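Local structure of putative exported protein (Bordetella pertussis Tohama I, 2PFZ) at residues 1-11 with 33-42; 175-183 with 195-204. The protein binds pyroglutamic acid as an extracytoplasmic solute receptor, probably delivering it to a tripartite ATP-independent periplasmic (TRAP) transporter. One frame throughout, in Å; residues are numbered along the deposited sequence.

Interaction 1 (1-11 with 33-42); sequences TKWDLPTAYPA and KLKITLHNNA
Strands 2-6 and 35-39, the two strands of a beta-alpha-beta unit whose helix is 14-30, pair in parallel, with Trp3 beside Ile36 and Leu5 beside Leu38. Backbone bonds run without a break from Lys35 N to Thr1 O (2.8 Å) through to Thr7 N and His39 O (3.0 Å), Trp3 bridging Lys35 and Thr37, and Leu5 bridging Thr37 and His39. Past the strands the regular register is lost: Ala42 N meets a lone pair of Thr7 O in the carbonyl plane, whereas Asn41 N reaches Tyr9 O at 2.7 Å from well above its plane. Trp3, Leu5, Leu34, Ile36 and Leu38 form the apolar side. Leu34 CD1 sits 3.8 Å from the centroid of the five-membered ring of Trp3, a CH-pi contact only 6° off the ring normal. CG2 of Ile36 presses on Leu5 CB at 3.6 Å, while the Leu5 and Leu38 side chains lie alongside each other, pointing the same way. Helix 14-30 packs against Leu34 and Leu38, and strand 61-65 against Trp3 and Leu5. At the far end, one water links Asn40 OD1 to Ala11 N. Thr7 turns its OG1 away from the backbone N (chi1 169°) to bond Glu63, which leaves CG2 to pack on Asn40 CA at 3.6 Å. Two parallel strands joined through a helix are the classic beta-alpha-beta crossover, here opening the periplasmic binding protein fold.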
loop_
_atom_site.group_PDB
_atom_site.type_symbol
_atom_site.label_atom_id
_atom_site.label_comp_id
_atom_site.label_asym_id
_atom_site.label_seq_id
_atom_site.Cartn_x
_atom_site.Cartn_y
_atom_site.Cartn_z
ATOM N N THR A 1 -9.516 -19.121 -20.787
ATOM C CA THR A 1 -8.219 -18.484 -20.455
ATOM C C THR A 1 -7.918 -18.543 -18.959
ATOM O O THR A 1 -8.780 -18.262 -18.122
ATOM C CB THR A 1 -8.181 -17.039 -20.969
ATOM O OG1 THR A 1 -8.293 -17.067 -22.403
ATOM C CG2 THR A 1 -6.880 -16.336 -20.562
ATOM N N LYS A 2 -6.675 -18.906 -18.647
ATOM C CA LYS A 2 -6.226 -19.047 -17.281
ATOM C C LYS A 2 -5.097 -18.046 -17.021
ATOM O O LYS A 2 -4.126 -17.985 -17.775
ATOM C CB LYS A 2 -5.765 -20.499 -17.068
ATOM C CG LYS A 2 -5.545 -20.910 -15.655
ATOM C CD LYS A 2 -6.326 -22.184 -15.343
ATOM C CE LYS A 2 -5.698 -22.943 -14.204
ATOM N NZ LYS A 2 -6.197 -24.343 -14.168
ATOM N N TRP A 3 -5.246 -17.248 -15.962
ATOM C CA TRP A 3 -4.215 -16.271 -15.586
ATOM C C TRP A 3 -3.739 -16.561 -14.178
ATOM O O TRP A 3 -4.484 -17.123 -13.369
ATOM C CB TRP A 3 -4.759 -14.840 -15.624
ATOM C CG TRP A 3 -4.856 -14.183 -16.958
ATOM C CD1 TRP A 3 -4.665 -14.764 -18.191
ATOM C CD2 TRP A 3 -5.258 -12.831 -17.212
ATOM N NE1 TRP A 3 -4.907 -13.836 -19.186
ATOM C CE2 TRP A 3 -5.272 -12.649 -18.609
ATOM C CE3 TRP A 3 -5.610 -11.747 -16.385
ATOM C CZ2 TRP A 3 -5.596 -11.417 -19.207
ATOM C CZ3 TRP A 3 -5.941 -10.533 -16.980
ATOM C CH2 TRP A 3 -5.939 -10.382 -18.378
ATOM N N ASP A 4 -2.507 -16.163 -13.876
ATOM C CA ASP A 4 -1.983 -16.215 -12.499
ATOM C C ASP A 4 -1.809 -14.822 -11.959
ATOM O O ASP A 4 -1.384 -13.921 -12.684
ATOM C CB ASP A 4 -0.629 -16.907 -12.459
ATOM C CG ASP A 4 -0.735 -18.384 -12.748
ATOM O OD1 ASP A 4 -1.392 -19.141 -11.972
ATOM O OD2 ASP A 4 -0.126 -18.775 -13.761
ATOM N N LEU A 5 -2.101 -14.659 -10.667
ATOM C CA LEU A 5 -2.085 -13.336 -10.044
ATOM C C LEU A 5 -1.359 -13.436 -8.710
ATOM O O LEU A 5 -1.926 -13.918 -7.733
ATOM C CB LEU A 5 -3.526 -12.837 -9.831
ATOM C CG LEU A 5 -3.718 -11.337 -9.477
ATOM C CD1 LEU A 5 -5.195 -10.906 -9.630
ATOM C CD2 LEU A 5 -3.161 -10.931 -8.103
ATOM N N PRO A 6 -0.084 -13.034 -8.666
ATOM C CA PRO A 6 0.599 -13.015 -7.384
ATOM C C PRO A 6 0.216 -11.834 -6.489
ATOM O O PRO A 6 0.036 -10.705 -6.960
ATOM C CB PRO A 6 2.074 -12.927 -7.784
ATOM C CG PRO A 6 2.059 -12.150 -9.016
ATOM C CD PRO A 6 0.823 -12.646 -9.752
ATOM N N THR A 7 0.056 -12.128 -5.205
ATOM C CA THR A 7 -0.006 -11.088 -4.193
ATOM C C THR A 7 0.997 -11.403 -3.090
ATOM O O THR A 7 1.317 -12.586 -2.820
ATOM C CB THR A 7 -1.452 -10.923 -3.637
ATOM O OG1 THR A 7 -1.433 -10.079 -2.484
ATOM C CG2 THR A 7 -2.079 -12.257 -3.207
ATOM N N ALA A 8 1.492 -10.342 -2.457
ATOM C CA ALA A 8 2.485 -10.462 -1.410
ATOM C C ALA A 8 1.912 -10.714 -0.000
ATOM O O ALA A 8 2.676 -10.955 0.936
ATOM C CB ALA A 8 3.409 -9.230 -1.445
ATOM N N TYR A 9 0.578 -10.718 0.130
ATOM C CA TYR A 9 -0.107 -10.716 1.434
ATOM C C TYR A 9 -0.924 -11.986 1.641
ATOM O O TYR A 9 -1.250 -12.671 0.648
ATOM C CB TYR A 9 -0.971 -9.439 1.544
ATOM C CG TYR A 9 -0.138 -8.252 1.177
ATOM C CD1 TYR A 9 0.842 -7.789 2.047
ATOM C CD2 TYR A 9 -0.263 -7.632 -0.065
ATOM C CE1 TYR A 9 1.649 -6.741 1.714
ATOM C CE2 TYR A 9 0.535 -6.591 -0.410
ATOM C CZ TYR A 9 1.495 -6.131 0.492
ATOM O OH TYR A 9 2.322 -5.095 0.154
ATOM N N PRO A 10 -1.215 -12.330 2.918
ATOM C CA PRO A 10 -1.833 -13.601 3.250
ATOM C C PRO A 10 -3.344 -13.612 2.984
ATOM O O PRO A 10 -3.966 -12.560 2.779
ATOM C CB PRO A 10 -1.530 -13.737 4.751
ATOM C CG PRO A 10 -1.605 -12.381 5.237
ATOM C CD PRO A 10 -0.972 -11.534 4.145
ATOM N N ALA A 11 -3.931 -14.801 2.982
ATOM C CA ALA A 11 -5.347 -14.935 2.701
ATOM C C ALA A 11 -6.230 -14.085 3.628
ATOM O O ALA A 11 -7.262 -13.580 3.193
ATOM C CB ALA A 11 -5.773 -16.419 2.762
ATOM N N LYS A 33 -14.965 -17.747 -18.894
ATOM C CA LYS A 33 -13.949 -17.668 -19.933
ATOM C C LYS A 33 -12.606 -17.113 -19.409
ATOM O O LYS A 33 -11.575 -17.257 -20.057
ATOM C CB LYS A 33 -14.467 -16.870 -21.127
ATOM C CG LYS A 33 -13.722 -17.124 -22.440
ATOM C CD LYS A 33 -13.908 -18.568 -22.997
ATOM C CE LYS A 33 -12.959 -18.852 -24.198
ATOM N NZ LYS A 33 -11.680 -19.574 -23.879
ATOM N N LEU A 34 -12.619 -16.486 -18.237
ATOM C CA LEU A 34 -11.365 -16.064 -17.616
ATOM C C LEU A 34 -11.285 -16.543 -16.173
ATOM O O LEU A 34 -12.051 -16.091 -15.315
ATOM C CB LEU A 34 -11.183 -14.550 -17.712
ATOM C CG LEU A 34 -9.887 -13.940 -17.146
ATOM C CD1 LEU A 34 -8.653 -14.662 -17.695
ATOM C CD2 LEU A 34 -9.819 -12.426 -17.406
ATOM N N LYS A 35 -10.341 -17.449 -15.919
ATOM C CA LYS A 35 -10.154 -17.990 -14.574
ATOM C C LYS A 35 -8.830 -17.525 -14.024
ATOM O O LYS A 35 -7.793 -17.791 -14.610
ATOM C CB LYS A 35 -10.241 -19.512 -14.547
ATOM C CG LYS A 35 -11.596 -20.038 -15.070
ATOM C CD LYS A 35 -12.117 -21.158 -14.209
ATOM C CE LYS A 35 -13.272 -21.893 -14.885
ATOM N NZ LYS A 35 -14.542 -21.121 -14.857
ATOM N N ILE A 36 -8.878 -16.822 -12.899
ATOM C CA ILE A 36 -7.655 -16.284 -12.308
ATOM C C ILE A 36 -7.311 -17.046 -11.035
ATOM O O ILE A 36 -8.145 -17.198 -10.134
ATOM C CB ILE A 36 -7.732 -14.761 -12.052
ATOM C CG1 ILE A 36 -7.991 -14.008 -13.351
ATOM C CG2 ILE A 36 -6.426 -14.244 -11.378
ATOM C CD1 ILE A 36 -8.480 -12.564 -13.142
ATOM N N THR A 37 -6.090 -17.549 -10.998
ATOM C CA THR A 37 -5.567 -18.219 -9.846
ATOM C C THR A 37 -4.721 -17.239 -9.064
ATOM O O THR A 37 -3.787 -16.628 -9.613
ATOM C CB THR A 37 -4.710 -19.420 -10.268
ATOM O OG1 THR A 37 -5.529 -20.335 -10.989
ATOM C CG2 THR A 37 -4.149 -20.139 -9.059
ATOM N N LEU A 38 -5.066 -17.094 -7.786
ATOM C CA LEU A 38 -4.336 -16.226 -6.870
ATOM C C LEU A 38 -3.214 -16.988 -6.205
ATOM O O LEU A 38 -3.409 -18.119 -5.745
ATOM C CB LEU A 38 -5.265 -15.734 -5.766
ATOM C CG LEU A 38 -6.325 -14.683 -6.075
ATOM C CD1 LEU A 38 -7.079 -14.449 -4.774
ATOM C CD2 LEU A 38 -5.681 -13.391 -6.561
ATOM N N HIS A 39 -2.046 -16.353 -6.134
ATOM C CA HIS A 39 -0.903 -16.927 -5.446
ATOM C C HIS A 39 -0.562 -16.033 -4.291
ATOM O O HIS A 39 0.073 -14.997 -4.474
ATOM C CB HIS A 39 0.266 -17.034 -6.402
ATOM C CG HIS A 39 0.040 -18.060 -7.459
ATOM N ND1 HIS A 39 -0.592 -17.778 -8.652
ATOM C CD2 HIS A 39 0.292 -19.387 -7.467
ATOM C CE1 HIS A 39 -0.687 -18.885 -9.368
ATOM N NE2 HIS A 39 -0.158 -19.874 -8.670
ATOM N N ASN A 40 -1.027 -16.401 -3.109
ATOM C CA ASN A 40 -0.943 -15.450 -1.997
ATOM C C ASN A 40 0.281 -15.598 -1.125
ATOM O O ASN A 40 1.087 -16.499 -1.314
ATOM C CB ASN A 40 -2.246 -15.383 -1.183
ATOM C CG ASN A 40 -2.435 -16.558 -0.272
ATOM O OD1 ASN A 40 -1.480 -17.040 0.355
ATOM N ND2 ASN A 40 -3.689 -17.026 -0.165
ATOM N N ASN A 41 0.421 -14.663 -0.190
ATOM C CA ASN A 41 1.527 -14.638 0.744
ATOM C C ASN A 41 2.910 -14.712 0.090
ATOM O O ASN A 41 3.803 -15.360 0.642
ATOM C CB ASN A 41 1.365 -15.738 1.789
ATOM C CG ASN A 41 2.113 -15.430 3.093
ATOM O OD1 ASN A 41 2.151 -14.285 3.549
ATOM N ND2 ASN A 41 2.693 -16.471 3.709
ATOM N N ALA A 42 3.081 -14.058 -1.071
ATOM C CA ALA A 42 4.367 -14.027 -1.788
ATOM C C ALA A 42 4.891 -15.410 -2.192
ATOM O O ALA A 42 6.108 -15.594 -2.397
ATOM C CB ALA A 42 5.439 -13.275 -0.967
HETATM O O HOH W 1 -2.203 -17.222 2.959
#

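Interaction 2 (175-183 with 195-204); sequences VIDSYMSSG and IKKFYDTEAW. With PCA (pyroglutamic acid), chain B.
The Phe198 ring takes the carbonyl oxygen of Ser181 at its edge, in the ring plane, with CE1 3.5 Å from Ser181 O; the Tyr179 ring likewise meets Ile195 CD1 at its edge, 4.1 Å from CE1. Both rings also contact Phe125, which stacks on Tyr179 and meets Phe198 at an inclined angle. The contact belongs to the mixed sheet of a periplasmic binding protein lobe, in which strand 123-126 runs antiparallel between strands 178-181 and 197-199. No hydrogen bond joins the two segments directly, and side chains bridge the gap around the intervening strand.

Met180 carries much of the packing. Its chain turns at chi3 (76°), bringing the terminal methyl among Thr201, Ala203 and Trp204: CE lies 3.3 Å from Trp204 CZ3 and 3.7 Å from Ala203 CB. The sulfur makes an oblique Met-aromatic contact, with Met180 SD 3.8 Å from Trp204 CH2. Thr201 OG1, although it touches this methyl, bonds the backbone oxygen of Gln122, and Trp204 NE1 is engaged by Tyr144, a pocket residue. Towards the other end, Ile195 rests its CD1 against Asp177 O at 3.6 Å, and Met171 of helix 167-172 covers its side chain.

Just beyond Met180 the chain enters the ligand pocket. Ser181 OG, placed anti to the backbone N (chi1 -168°), donates to OXT of the pyroglutamic acid carboxylate; Arg142 and Thr185 also bond the ligand. Ser182 occupies the N-cap position of helix 183-188; its hydroxyl accepts from Thr185 N and, turned to the ligand, donates to the lactam oxygen, with Ser182 OG and PCA OE 2.7 Å apart.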
loop_
_atom_site.group_PDB
_atom_site.type_symbol
_atom_site.label_atom_id
_atom_site.label_comp_id
_atom_site.label_asym_id
_atom_site.label_seq_id
_atom_site.Cartn_x
_atom_site.Cartn_y
_atom_site.Cartn_z
ATOM N N VAL A 175 15.084 -8.342 15.364
ATOM C CA VAL A 175 15.827 -7.519 14.414
ATOM C C VAL A 175 15.260 -6.099 14.351
ATOM O O VAL A 175 15.994 -5.135 14.084
ATOM C CB VAL A 175 15.842 -8.165 12.994
ATOM C CG1 VAL A 175 16.582 -7.290 12.010
ATOM C CG2 VAL A 175 16.480 -9.573 13.045
ATOM N N ILE A 176 13.951 -5.977 14.585
ATOM C CA ILE A 176 13.246 -4.685 14.580
ATOM C C ILE A 176 12.285 -4.591 15.766
ATOM O O ILE A 176 11.706 -5.598 16.170
ATOM C CB ILE A 176 12.476 -4.444 13.231
ATOM C CG1 ILE A 176 11.330 -5.459 13.019
ATOM C CG2 ILE A 176 13.439 -4.414 12.056
ATOM C CD1 ILE A 176 9.928 -4.959 13.519
ATOM N N ASP A 177 12.117 -3.383 16.308
ATOM C CA ASP A 177 11.317 -3.146 17.527
ATOM C C ASP A 177 10.143 -2.185 17.296
ATOM O O ASP A 177 9.361 -1.883 18.225
ATOM C CB ASP A 177 12.209 -2.590 18.667
ATOM C CG ASP A 177 12.951 -1.290 18.287
ATOM O OD1 ASP A 177 12.545 -0.583 17.345
ATOM O OD2 ASP A 177 13.964 -0.936 18.947
ATOM N N SER A 178 10.061 -1.674 16.067
ATOM C CA SER A 178 9.151 -0.593 15.709
ATOM C C SER A 178 8.984 -0.574 14.190
ATOM O O SER A 178 9.839 -1.075 13.464
ATOM C CB SER A 178 9.719 0.759 16.157
ATOM O OG SER A 178 10.927 1.066 15.459
ATOM N N TYR A 179 7.876 0.008 13.743
ATOM C CA TYR A 179 7.604 0.288 12.344
ATOM C C TYR A 179 6.338 1.126 12.116
ATOM O O TYR A 179 5.491 1.236 12.988
ATOM C CB TYR A 179 7.551 -0.996 11.507
ATOM C CG TYR A 179 6.403 -1.935 11.742
ATOM C CD1 TYR A 179 6.419 -2.832 12.814
ATOM C CD2 TYR A 179 5.318 -1.993 10.848
ATOM C CE1 TYR A 179 5.370 -3.723 13.017
ATOM C CE2 TYR A 179 4.262 -2.865 11.062
ATOM C CZ TYR A 179 4.294 -3.738 12.147
ATOM O OH TYR A 179 3.264 -4.648 12.359
ATOM N N MET A 180 6.217 1.706 10.926
ATOM C CA MET A 180 4.936 2.279 10.507
ATOM C C MET A 180 4.213 1.368 9.529
ATOM O O MET A 180 4.840 0.777 8.653
ATOM C CB MET A 180 5.076 3.689 9.968
ATOM C CG MET A 180 5.468 4.690 11.064
ATOM S SD MET A 180 5.580 6.383 10.490
ATOM C CE MET A 180 3.847 6.815 10.373
ATOM N N SER A 181 2.915 1.190 9.781
ATOM C CA SER A 181 2.009 0.362 8.965
ATOM C C SER A 181 0.577 0.573 9.473
ATOM O O SER A 181 0.313 1.493 10.256
ATOM C CB SER A 181 2.352 -1.124 9.071
ATOM O OG SER A 181 1.660 -1.877 8.082
ATOM N N SER A 182 -0.336 -0.295 9.022
ATOM C CA SER A 182 -1.750 -0.208 9.332
ATOM C C SER A 182 -2.074 -1.118 10.526
ATOM O O SER A 182 -1.274 -1.979 10.884
ATOM C CB SER A 182 -2.563 -0.646 8.124
ATOM O OG SER A 182 -2.145 -1.934 7.681
ATOM N N GLY A 183 -3.231 -0.900 11.149
ATOM C CA GLY A 183 -3.758 -1.838 12.137
ATOM C C GLY A 183 -3.928 -3.223 11.530
ATOM O O GLY A 183 -3.734 -4.234 12.219
ATOM N N ILE A 195 5.148 -5.916 20.268
ATOM C CA ILE A 195 5.153 -4.456 20.269
ATOM C C ILE A 195 3.826 -3.974 20.860
ATOM O O ILE A 195 2.765 -4.421 20.443
ATOM C CB ILE A 195 5.399 -3.904 18.836
ATOM C CG1 ILE A 195 6.717 -4.438 18.269
ATOM C CG2 ILE A 195 5.421 -2.400 18.838
ATOM C CD1 ILE A 195 6.978 -4.109 16.798
ATOM N N LYS A 196 3.896 -3.064 21.827
ATOM C CA LYS A 196 2.757 -2.779 22.705
ATOM C C LYS A 196 1.948 -1.505 22.454
ATOM O O LYS A 196 0.923 -1.311 23.106
ATOM C CB LYS A 196 3.213 -2.775 24.170
ATOM C CG LYS A 196 2.749 -3.966 24.956
ATOM C CD LYS A 196 3.419 -5.231 24.469
ATOM C CE LYS A 196 2.481 -6.391 24.615
ATOM N NZ LYS A 196 3.220 -7.658 24.416
ATOM N N LYS A 197 2.430 -0.624 21.576
ATOM C CA LYS A 197 1.763 0.656 21.320
ATOM C C LYS A 197 1.542 0.802 19.823
ATOM O O LYS A 197 2.339 0.299 19.028
ATOM C CB LYS A 197 2.593 1.861 21.824
ATOM C CG LYS A 197 2.901 1.881 23.340
ATOM C CD LYS A 197 3.901 2.983 23.680
ATOM C CE LYS A 197 4.531 2.833 25.092
ATOM N NZ LYS A 197 3.597 2.234 26.085
ATOM N N PHE A 198 0.457 1.479 19.448
ATOM C CA PHE A 198 0.251 1.951 18.077
ATOM C C PHE A 198 -0.224 3.398 18.182
ATOM O O PHE A 198 -1.316 3.659 18.705
ATOM C CB PHE A 198 -0.807 1.091 17.374
ATOM C CG PHE A 198 -1.159 1.539 15.984
ATOM C CD1 PHE A 198 -0.324 1.254 14.913
ATOM C CD2 PHE A 198 -2.376 2.180 15.732
ATOM C CE1 PHE A 198 -0.651 1.660 13.599
ATOM C CE2 PHE A 198 -2.717 2.588 14.442
ATOM C CZ PHE A 198 -1.871 2.310 13.369
ATOM N N TYR A 199 0.618 4.318 17.736
ATOM C CA TYR A 199 0.279 5.727 17.606
ATOM C C TYR A 199 -0.459 5.890 16.284
ATOM O O TYR A 199 0.118 5.687 15.210
ATOM C CB TYR A 199 1.555 6.563 17.607
ATOM C CG TYR A 199 2.235 6.519 18.954
ATOM C CD1 TYR A 199 1.913 7.448 19.934
ATOM C CD2 TYR A 199 3.171 5.530 19.260
ATOM C CE1 TYR A 199 2.519 7.387 21.194
ATOM C CE2 TYR A 199 3.789 5.475 20.505
ATOM C CZ TYR A 199 3.443 6.406 21.462
ATOM O OH TYR A 199 4.035 6.364 22.695
ATOM N N ASP A 200 -1.735 6.247 16.394
ATOM C CA ASP A 200 -2.653 6.365 15.257
ATOM C C ASP A 200 -2.407 7.684 14.518
ATOM O O ASP A 200 -3.291 8.558 14.449
ATOM C CB ASP A 200 -4.080 6.289 15.811
ATOM C CG ASP A 200 -5.150 6.029 14.744
ATOM O OD1 ASP A 200 -4.831 5.556 13.624
ATOM O OD2 ASP A 200 -6.335 6.249 15.069
ATOM N N THR A 201 -1.220 7.818 13.931
ATOM C CA THR A 201 -0.842 9.062 13.252
ATOM C C THR A 201 -1.598 9.326 11.950
ATOM O O THR A 201 -1.610 10.474 11.463
ATOM C CB THR A 201 0.673 9.135 12.985
ATOM O OG1 THR A 201 1.112 7.970 12.261
ATOM C CG2 THR A 201 1.422 9.205 14.327
ATOM N N GLU A 202 -2.177 8.269 11.364
ATOM C CA GLU A 202 -2.890 8.402 10.086
ATOM C C GLU A 202 -2.046 9.237 9.123
ATOM O O GLU A 202 -2.560 10.108 8.392
ATOM C CB GLU A 202 -4.306 9.020 10.270
ATOM C CG GLU A 202 -5.153 8.326 11.344
ATOM C CD GLU A 202 -6.609 8.772 11.335
ATOM O OE1 GLU A 202 -6.869 9.999 11.376
ATOM O OE2 GLU A 202 -7.486 7.878 11.278
ATOM N N ALA A 203 -0.751 8.923 9.074
ATOM C CA ALA A 203 0.233 9.760 8.377
ATOM C C ALA A 203 0.117 9.729 6.868
ATOM O O ALA A 203 0.388 10.736 6.195
ATOM C CB ALA A 203 1.688 9.420 8.844
ATOM N N TRP A 204 -0.293 8.579 6.335
ATOM C CA TRP A 204 -0.544 8.448 4.896
ATOM C C TRP A 204 -1.394 7.207 4.707
ATOM O O TRP A 204 -1.608 6.455 5.661
ATOM C CB TRP A 204 0.772 8.388 4.077
ATOM C CG TRP A 204 1.616 7.171 4.245
ATOM C CD1 TRP A 204 1.594 6.028 3.462
ATOM C CD2 TRP A 204 2.635 6.969 5.222
ATOM N NE1 TRP A 204 2.518 5.111 3.935
ATOM C CE2 TRP A 204 3.176 5.668 5.011
ATOM C CE3 TRP A 204 3.133 7.754 6.282
ATOM C CZ2 TRP A 204 4.202 5.142 5.811
ATOM C CZ3 TRP A 204 4.165 7.227 7.085
ATOM C CH2 TRP A 204 4.680 5.922 6.849
HETATM N N PCA B . 0.820 -2.899 5.453
HETATM C CA PCA B . 1.810 -3.231 4.409
HETATM C CB PCA B . 2.079 -2.026 3.507
HETATM C CG PCA B . 1.238 -0.890 4.057
HETATM C CD PCA B . 0.475 -1.522 5.185
HETATM O OE PCA B . -0.414 -0.932 5.817
HETATM C C PCA B . 3.101 -3.562 5.123
HETATM O O PCA B . 4.015 -4.180 4.562
HETATM O OXT PCA B . 3.233 -3.198 6.303
#

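Interactions 1 and 2 belong to different sheets on opposite sides of the chain's centre. Their centres lie 29 Å apart and their nearest atoms about 8 Å, so they do not touch; bound pyroglutamic acid lies between them. Interaction 2 supplies two direct ligand bonds, through Ser181 and Ser182. From the other direction, the loop that follows strand 2-6 in interaction 1 brings the side chain of Tyr9 to about 4 Å from the ligand, where it meets the pocket residue Trp119 edge-to-face. Such an arrangement is consistent with the two-lobed periplasmic binding proteins, whose solute is held in the cleft between the lobes.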